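Local coordinates for protein ribonuclease VapC (Klebsiella pneumoniae, PDB 7BY3) that probably acts as the toxin of a toxin-antitoxin pair, a magnesium-dependent PIN-domain ribonuclease that cleaves RNA, at residues L94-R107 against F112-I124. Sequence-based numbering, arbitrary orientation.
Sequences LATAQLHRLELITR and FAGIPGVVTPYEI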
ATOM      1  N   LEU B  94       7.264  -8.003  -4.372  1.00 25.90           N
ATOM      2  CA  LEU B  94       8.652  -8.288  -4.721  1.00 25.34           C
ATOM      3  C   LEU B  94       9.582  -7.193  -4.202  1.00 25.45           C
ATOM      4  O   LEU B  94      10.695  -7.471  -3.759  1.00 25.68           O
ATOM      5  CB  LEU B  94       8.807  -8.445  -6.236  1.00 25.61           C
ATOM      6  CG  LEU B  94      10.207  -8.798  -6.745  1.00 26.56           C
ATOM      7  CD1 LEU B  94      10.730 -10.055  -6.066  1.00 27.67           C
ATOM      8  CD2 LEU B  94      10.209  -8.968  -8.256  1.00 24.89           C
ATOM      9  N   ALA B  95       9.119  -5.947  -4.254  1.00 25.77           N
ATOM     10  CA  ALA B  95       9.889  -4.814  -3.745  1.00 26.14           C
ATOM     11  C   ALA B  95      10.076  -4.917  -2.238  1.00 26.53           C
ATOM     12  O   ALA B  95      11.137  -4.593  -1.706  1.00 27.69           O
ATOM     13  CB  ALA B  95       9.206  -3.506  -4.102  1.00 26.25           C
ATOM     14  N   THR B  96       9.029  -5.369  -1.559  1.00 27.10           N
ATOM     15  CA  THR B  96       9.063  -5.554  -0.117  1.00 26.46           C
ATOM     16  C   THR B  96      10.096  -6.610   0.270  1.00 28.21           C
ATOM     17  O   THR B  96      10.842  -6.439   1.234  1.00 30.12           O
ATOM     18  CB  THR B  96       7.673  -5.956   0.418  1.00 26.05           C
ATOM     19  OG1 THR B  96       6.747  -4.888   0.186  1.00 25.95           O
ATOM     20  CG2 THR B  96       7.731  -6.251   1.905  1.00 27.24           C
ATOM     21  N   ALA B  97      10.148  -7.693  -0.499  1.00 28.79           N
ATOM     22  CA  ALA B  97      11.095  -8.774  -0.242  1.00 29.19           C
ATOM     23  C   ALA B  97      12.535  -8.311  -0.436  1.00 31.58           C
ATOM     24  O   ALA B  97      13.394  -8.569   0.405  1.00 33.62           O
ATOM     25  CB  ALA B  97      10.797  -9.963  -1.140  1.00 28.04           C
ATOM     26  N   GLN B  98      12.788  -7.629  -1.549  1.00 30.91           N
ATOM     27  CA  GLN B  98      14.125  -7.144  -1.874  1.00 31.27           C
ATOM     28  C   GLN B  98      14.678  -6.203  -0.812  1.00 32.86           C
ATOM     29  O   GLN B  98      15.799  -6.381  -0.339  1.00 36.75           O
ATOM     30  CB  GLN B  98      14.127  -6.430  -3.227  1.00 29.94           C
ATOM     31  CG  GLN B  98      13.860  -7.325  -4.415  1.00 27.86           C
ATOM     32  CD  GLN B  98      14.226  -6.658  -5.722  1.00 25.56           C
ATOM     33  OE1 GLN B  98      14.449  -5.449  -5.771  1.00 25.39           O
ATOM     34  NE2 GLN B  98      14.292  -7.442  -6.789  1.00 27.16           N
ATOM     35  N   LEU B  99      13.885  -5.199  -0.449  1.00 32.37           N
ATOM     36  CA  LEU B  99      14.320  -4.180   0.498  1.00 33.83           C
ATOM     37  C   LEU B  99      14.715  -4.789   1.839  1.00 34.73           C
ATOM     38  O   LEU B  99      15.684  -4.361   2.464  1.00 36.83           O
ATOM     39  CB  LEU B  99      13.216  -3.140   0.702  1.00 33.72           C
ATOM     40  CG  LEU B  99      12.933  -2.173  -0.453  1.00 32.51           C
ATOM     41  CD1 LEU B  99      12.403  -0.854   0.080  1.00 35.29           C
ATOM     42  CD2 LEU B  99      14.170  -1.947  -1.308  1.00 32.95           C
ATOM     43  N   HIS B 100      13.962  -5.793   2.272  1.00 34.97           N
ATOM     44  CA  HIS B 100      14.207  -6.440   3.556  1.00 35.90           C
ATOM     45  C   HIS B 100      15.060  -7.700   3.436  1.00 37.12           C
ATOM     46  O   HIS B 100      15.258  -8.412   4.419  1.00 38.88           O
ATOM     47  CB  HIS B 100      12.880  -6.758   4.243  1.00 34.25           C
ATOM     48  CG  HIS B 100      12.168  -5.546   4.751  1.00 34.40           C
ATOM     49  ND1 HIS B 100      11.364  -4.761   3.953  1.00 33.69           N
ATOM     50  CD2 HIS B 100      12.156  -4.969   5.980  1.00 34.65           C
ATOM     51  CE1 HIS B 100      10.882  -3.761   4.666  1.00 34.39           C
ATOM     52  NE2 HIS B 100      11.343  -3.863   5.895  1.00 33.91           N
ATOM     53  N   ARG B 101      15.551  -7.968   2.228  1.00 35.62           N
ATOM     54  CA  ARG B 101      16.401  -9.126   1.953  1.00 35.02           C
ATOM     55  C   ARG B 101      15.716 -10.432   2.324  1.00 35.81           C
ATOM     56  O   ARG B 101      16.289 -11.266   3.024  1.00 36.85           O
ATOM     57  CB  ARG B 101      17.734  -9.024   2.697  1.00 39.39           C
ATOM     58  CG  ARG B 101      18.325  -7.632   2.764  1.00 45.29           C
ATOM     59  CD  ARG B 101      19.155  -7.490   4.024  1.00 55.11           C
ATOM     60  NE  ARG B 101      18.315  -7.592   5.215  1.00 60.61           N
ATOM     61  CZ  ARG B 101      18.740  -8.026   6.397  1.00 64.13           C
ATOM     62  NH1 ARG B 101      20.001  -8.405   6.553  1.00 66.13           N
ATOM     63  NH2 ARG B 101      17.901  -8.085   7.422  1.00 60.07           N
ATOM     64  N   LEU B 102      14.485 -10.602   1.860  1.00 35.82           N
ATOM     65  CA  LEU B 102      13.744 -11.829   2.113  1.00 35.77           C
ATOM     66  C   LEU B 102      13.556 -12.623   0.830  1.00 34.23           C
ATOM     67  O   LEU B 102      13.446 -12.052  -0.253  1.00 34.21           O
ATOM     68  CB  LEU B 102      12.383 -11.521   2.736  1.00 33.82           C
ATOM     69  CG  LEU B 102      12.348 -10.468   3.843  1.00 32.95           C
ATOM     70  CD1 LEU B 102      10.923 -10.259   4.321  1.00 30.60           C
ATOM     71  CD2 LEU B 102      13.245 -10.875   4.990  1.00 33.49           C
ATOM     72  N   GLU B 103      13.527 -13.944   0.953  1.00 33.98           N
ATOM     73  CA  GLU B 103      13.184 -14.791  -0.175  1.00 34.48           C
ATOM     74  C   GLU B 103      11.692 -14.674  -0.431  1.00 34.22           C
ATOM     75  O   GLU B 103      10.893 -14.746   0.500  1.00 37.08           O
ATOM     76  CB  GLU B 103      13.569 -16.246   0.090  1.00 36.76           C
ATOM     77  CG  GLU B 103      13.414 -17.156  -1.117  1.00 36.86           C
ATOM     78  CD  GLU B 103      14.567 -17.026  -2.092  1.00 39.49           C
ATOM     79  OE1 GLU B 103      15.671 -16.639  -1.657  1.00 47.71           O
ATOM     80  OE2 GLU B 103      14.374 -17.310  -3.291  1.00 40.32           O
ATOM     81  N   LEU B 104      11.312 -14.478  -1.689  1.00 33.31           N
ATOM     82  CA  LEU B 104       9.900 -14.427  -2.039  1.00 32.04           C
ATOM     83  C   LEU B 104       9.418 -15.821  -2.404  1.00 32.70           C
ATOM     84  O   LEU B 104       9.875 -16.411  -3.380  1.00 34.27           O
ATOM     85  CB  LEU B 104       9.652 -13.453  -3.193  1.00 31.60           C
ATOM     86  CG  LEU B 104       8.194 -13.323  -3.642  1.00 30.43           C
ATOM     87  CD1 LEU B 104       7.291 -13.014  -2.459  1.00 27.71           C
ATOM     88  CD2 LEU B 104       8.051 -12.260  -4.717  1.00 27.56           C
ATOM     89  N   ILE B 105       8.499 -16.351  -1.609  1.00 31.87           N
ATOM     90  CA  ILE B 105       7.960 -17.674  -1.874  1.00 33.14           C
ATOM     91  C   ILE B 105       6.560 -17.526  -2.441  1.00 34.66           C
ATOM     92  O   ILE B 105       5.665 -16.988  -1.792  1.00 33.36           O
ATOM     93  CB  ILE B 105       7.934 -18.555  -0.611  1.00 33.59           C
ATOM     94  CG1 ILE B 105       9.278 -18.493   0.107  1.00 32.49           C
ATOM     95  CG2 ILE B 105       7.649 -19.993  -0.969  1.00 35.56           C
ATOM     96  CD1 ILE B 105       9.294 -17.536   1.249  1.00 31.42           C
ATOM     97  N   THR B 106       6.391 -17.990  -3.672  1.00 38.80           N
ATOM     98  CA  THR B 106       5.138 -17.838  -4.390  1.00 40.64           C
ATOM     99  C   THR B 106       4.919 -19.019  -5.320  1.00 41.12           C
ATOM    100  O   THR B 106       5.873 -19.640  -5.786  1.00 39.65           O
ATOM    101  CB  THR B 106       5.114 -16.528  -5.208  1.00 38.67           C
ATOM    102  OG1 THR B 106       3.914 -16.466  -5.988  1.00 39.09           O
ATOM    103  CG2 THR B 106       6.319 -16.453  -6.132  1.00 36.59           C
ATOM    104  N   ARG B 107       3.658 -19.333  -5.585  1.00 42.42           N
ATOM    105  CA  ARG B 107       3.334 -20.377  -6.545  1.00 45.79           C
ATOM    106  C   ARG B 107       3.323 -19.843  -7.969  1.00 47.34           C
ATOM    107  O   ARG B 107       3.112 -20.603  -8.913  1.00 51.16           O
ATOM    108  CB  ARG B 107       1.978 -21.004  -6.233  1.00 48.11           C
ATOM    109  CG  ARG B 107       2.057 -22.407  -5.676  1.00 51.34           C
ATOM    110  CD  ARG B 107       0.680 -23.035  -5.592  1.00 53.57           C
ATOM    111  NE  ARG B 107      -0.101 -22.455  -4.507  1.00 53.86           N
ATOM    112  CZ  ARG B 107      -1.017 -21.511  -4.676  1.00 54.45           C
ATOM    113  NH1 ARG B 107      -1.681 -21.032  -3.639  1.00 51.63           N
ATOM    114  NH2 ARG B 107      -1.272 -21.055  -5.885  1.00 50.76           N
ATOM    115  N   PHE B 112       7.002 -14.766 -12.138  1.00 39.95           N
ATOM    116  CA  PHE B 112       8.236 -14.615 -11.363  1.00 37.03           C
ATOM    117  C   PHE B 112       9.466 -15.436 -11.770  1.00 37.11           C
ATOM    118  O   PHE B 112      10.520 -15.299 -11.148  1.00 35.52           O
ATOM    119  CB  PHE B 112       7.935 -14.896  -9.892  1.00 36.66           C
ATOM    120  CG  PHE B 112       7.364 -13.718  -9.166  1.00 35.91           C
ATOM    121  CD1 PHE B 112       8.170 -12.644  -8.836  1.00 34.45           C
ATOM    122  CD2 PHE B 112       6.025 -13.679  -8.820  1.00 36.68           C
ATOM    123  CE1 PHE B 112       7.656 -11.553  -8.173  1.00 32.90           C
ATOM    124  CE2 PHE B 112       5.503 -12.588  -8.153  1.00 35.78           C
ATOM    125  CZ  PHE B 112       6.321 -11.524  -7.830  1.00 33.71           C
ATOM    126  N   ALA B 113       9.357 -16.279 -12.789  1.00 38.90           N
ATOM    127  CA  ALA B 113      10.506 -17.087 -13.196  1.00 38.49           C
ATOM    128  C   ALA B 113      11.604 -16.217 -13.808  1.00 39.12           C
ATOM    129  O   ALA B 113      11.329 -15.331 -14.611  1.00 37.94           O
ATOM    130  CB  ALA B 113      10.081 -18.170 -14.172  1.00 40.03           C
ATOM    131  N   GLY B 114      12.848 -16.478 -13.423  1.00 39.09           N
ATOM    132  CA  GLY B 114      13.972 -15.695 -13.903  1.00 40.01           C
ATOM    133  C   GLY B 114      14.291 -14.534 -12.982  1.00 38.47           C
ATOM    134  O   GLY B 114      15.275 -13.823 -13.178  1.00 39.24           O
ATOM    135  N   ILE B 115      13.450 -14.344 -11.972  1.00 37.62           N
ATOM    136  CA  ILE B 115      13.650 -13.284 -10.992  1.00 37.94           C
ATOM    137  C   ILE B 115      14.376 -13.817  -9.764  1.00 37.88           C
ATOM    138  O   ILE B 115      13.884 -14.724  -9.093  1.00 37.42           O
ATOM    139  CB  ILE B 115      12.312 -12.652 -10.563  1.00 37.63           C
ATOM    140  CG1 ILE B 115      11.586 -12.071 -11.778  1.00 38.39           C
ATOM    141  CG2 ILE B 115      12.543 -11.581  -9.508  1.00 36.49           C
ATOM    142  CD1 ILE B 115      10.246 -11.444 -11.456  1.00 36.86           C
ATOM    143  N   PRO B 116      15.558 -13.254  -9.468  1.00 40.79           N
ATOM    144  CA  PRO B 116      16.381 -13.686  -8.334  1.00 36.96           C
ATOM    145  C   PRO B 116      15.678 -13.503  -6.995  1.00 35.84           C
ATOM    146  O   PRO B 116      14.860 -12.598  -6.844  1.00 36.62           O
ATOM    147  CB  PRO B 116      17.613 -12.778  -8.429  1.00 36.21           C
ATOM    148  CG  PRO B 116      17.154 -11.591  -9.203  1.00 38.22           C
ATOM    149  CD  PRO B 116      16.170 -12.127 -10.192  1.00 40.53           C
ATOM    150  N   GLY B 117      15.993 -14.366  -6.035  1.00 34.58           N
ATOM    151  CA  GLY B 117      15.436 -14.258  -4.699  1.00 35.07           C
ATOM    152  C   GLY B 117      13.991 -14.703  -4.593  1.00 34.08           C
ATOM    153  O   GLY B 117      13.306 -14.369  -3.629  1.00 34.26           O
ATOM    154  N   VAL B 118      13.528 -15.463  -5.579  1.00 34.17           N
ATOM    155  CA  VAL B 118      12.163 -15.982  -5.574  1.00 34.37           C
ATOM    156  C   VAL B 118      12.159 -17.512  -5.626  1.00 36.29           C
ATOM    157  O   VAL B 118      12.866 -18.109  -6.433  1.00 36.81           O
ATOM    158  CB  VAL B 118      11.345 -15.434  -6.761  1.00 33.41           C
ATOM    159  CG1 VAL B 118       9.908 -15.918  -6.684  1.00 33.64           C
ATOM    160  CG2 VAL B 118      11.399 -13.914  -6.796  1.00 32.73           C
ATOM    161  N   VAL B 119      11.362 -18.142  -4.769  1.00 35.87           N
ATOM    162  CA  VAL B 119      11.299 -19.601  -4.710  1.00 37.24           C
ATOM    163  C   VAL B 119       9.906 -20.125  -5.049  1.00 39.37           C
ATOM    164  O   VAL B 119       8.919 -19.670  -4.477  1.00 38.87           O
ATOM    165  CB  VAL B 119      11.710 -20.116  -3.307  1.00 35.36           C
ATOM    166  CG1 VAL B 119      11.138 -21.496  -3.043  1.00 42.21           C
ATOM    167  CG2 VAL B 119      13.217 -20.150  -3.178  1.00 34.80           C
ATOM    168  N   THR B 120       9.815 -21.072  -5.979  1.00 42.40           N
ATOM    169  CA  THR B 120       8.533 -21.723  -6.214  1.00 43.46           C
ATOM    170  C   THR B 120       8.481 -23.042  -5.425  1.00 44.18           C
ATOM    171  O   THR B 120       9.155 -24.015  -5.757  1.00 44.76           O
ATOM    172  CB  THR B 120       8.271 -21.939  -7.731  1.00 43.94           C
ATOM    173  OG1 THR B 120       7.008 -22.589  -7.918  1.00 53.66           O
ATOM    174  CG2 THR B 120       9.382 -22.740  -8.401  1.00 43.92           C
ATOM    175  N   PRO B 121       7.705 -23.048  -4.327  1.00 45.04           N
ATOM    176  CA  PRO B 121       7.620 -24.216  -3.441  1.00 47.00           C
ATOM    177  C   PRO B 121       6.881 -25.423  -4.023  1.00 49.71           C
ATOM    178  O   PRO B 121       7.392 -26.536  -3.915  1.00 56.20           O
ATOM    179  CB  PRO B 121       6.870 -23.664  -2.225  1.00 45.63           C
ATOM    180  CG  PRO B 121       6.042 -22.563  -2.771  1.00 43.85           C
ATOM    181  CD  PRO B 121       6.841 -21.947  -3.877  1.00 44.15           C
ATOM    182  N   TYR B 122       5.730 -25.214  -4.658  1.00 48.95           N
ATOM    183  CA  TYR B 122       4.898 -26.340  -5.084  1.00 50.13           C
ATOM    184  C   TYR B 122       3.979 -26.004  -6.262  1.00 56.19           C
ATOM    185  O   TYR B 122       4.046 -24.911  -6.820  1.00 55.31           O
ATOM    186  CB  TYR B 122       4.075 -26.875  -3.898  1.00 49.05           C
ATOM    187  CG  TYR B 122       3.229 -25.851  -3.166  1.00 47.68           C
ATOM    188  CD1 TYR B 122       1.875 -25.720  -3.434  1.00 48.16           C
ATOM    189  CD2 TYR B 122       3.781 -25.036  -2.188  1.00 50.94           C
ATOM    190  CE1 TYR B 122       1.102 -24.797  -2.757  1.00 44.90           C
ATOM    191  CE2 TYR B 122       3.017 -24.102  -1.515  1.00 43.97           C
ATOM    192  CZ  TYR B 122       1.677 -23.987  -1.804  1.00 42.07           C
ATOM    193  OH  TYR B 122       0.911 -23.065  -1.133  1.00 41.10           O
ATOM    194  N   GLU B 123       3.126 -26.956  -6.632  1.00 60.36           N
ATOM    195  CA  GLU B 123       2.390 -26.897  -7.894  1.00 64.61           C
ATOM    196  C   GLU B 123       0.894 -27.176  -7.733  1.00 66.82           C
ATOM    197  O   GLU B 123       0.489 -27.924  -6.843  1.00 63.96           O
ATOM    198  CB  GLU B 123       3.001 -27.901  -8.882  1.00 70.39           C
ATOM    199  CG  GLU B 123       2.375 -27.935 -10.269  1.00 71.00           C
ATOM    200  CD  GLU B 123       2.603 -26.658 -11.048  1.00 75.06           C
ATOM    201  OE1 GLU B 123       3.657 -26.021 -10.847  1.00 82.58           O
ATOM    202  OE2 GLU B 123       1.729 -26.294 -11.863  1.00 74.61           O
ATOM    203  N   ILE B 124       0.078 -26.565  -8.589  1.00 70.05           N
ATOM    204  CA  ILE B 124      -1.316 -26.971  -8.722  1.00 71.77           C
ATOM    205  C   ILE B 124      -1.421 -27.963  -9.892  1.00 69.14           C
ATOM    206  O   ILE B 124      -1.140 -27.627 -11.042  1.00 69.64           O
ATOM    207  CB  ILE B 124      -2.274 -25.743  -8.894  1.00 64.50           C
ATOM    208  CG1 ILE B 124      -1.987 -24.930 -10.161  1.00 67.89           C
ATOM    209  CG2 ILE B 124      -2.200 -24.828  -7.682  1.00 59.36           C
ATOM    210  CD1 ILE B 124      -3.041 -25.082 -11.245  1.00 63.40           C
TER
HETATM  211  O   HOH W   1      13.553 -11.780  -3.287  1.00 31.24           O
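Over one face of the Tyr122 ring lies the alkyl chain of Arg107, a CH-pi contact with CG 4.1 Å from the ring centroid, while Tyr122 CE1 meets the edge of the guanidinium. Arginine suits this place because its CG lies over the Tyr122 face, offset toward the rim, while at its charged end, bent at chi3 (-73°), NH1 forms a salt bridge with Asp15 OD2, the same oxygen that hydrogen-bonds Tyr122 OH. The Phe112 ring takes Leu94 at its edge, Leu94 CD2 lying 3.6 Å from Phe112 CE1; Leu104 CD2 comes obliquely to Phe112 CE1 (3.5 Å), and Thr106 CG2 obliquely near Phe112 CD2.

Leu104 and branched Val118 share one face of the sheet, Val118 directing CG2 to Leu94 and CG1 to Thr106; on the other, with Val119, Ile105 CG2 meets Pro121 CG. Between them runs a parallel strand pairing: Leu104 N to Gly117 O (2.8 Å), Val119 N to Leu104 O (2.7 Å) and Thr106 N to Val119 O (3.1 Å). Gly117 accommodates positive phi, and its O also accepts a water shared with Leu102 O.

Strand 118-119 thus closes a beta-alpha-beta unit. Thr106 turns its methyl into the apolar layer, and OG1 hydrogen-bonds to Asp9, a predicted magnesium ligand, Asn11 and Asn108 N, consistent with a second-shell residue of the metal site.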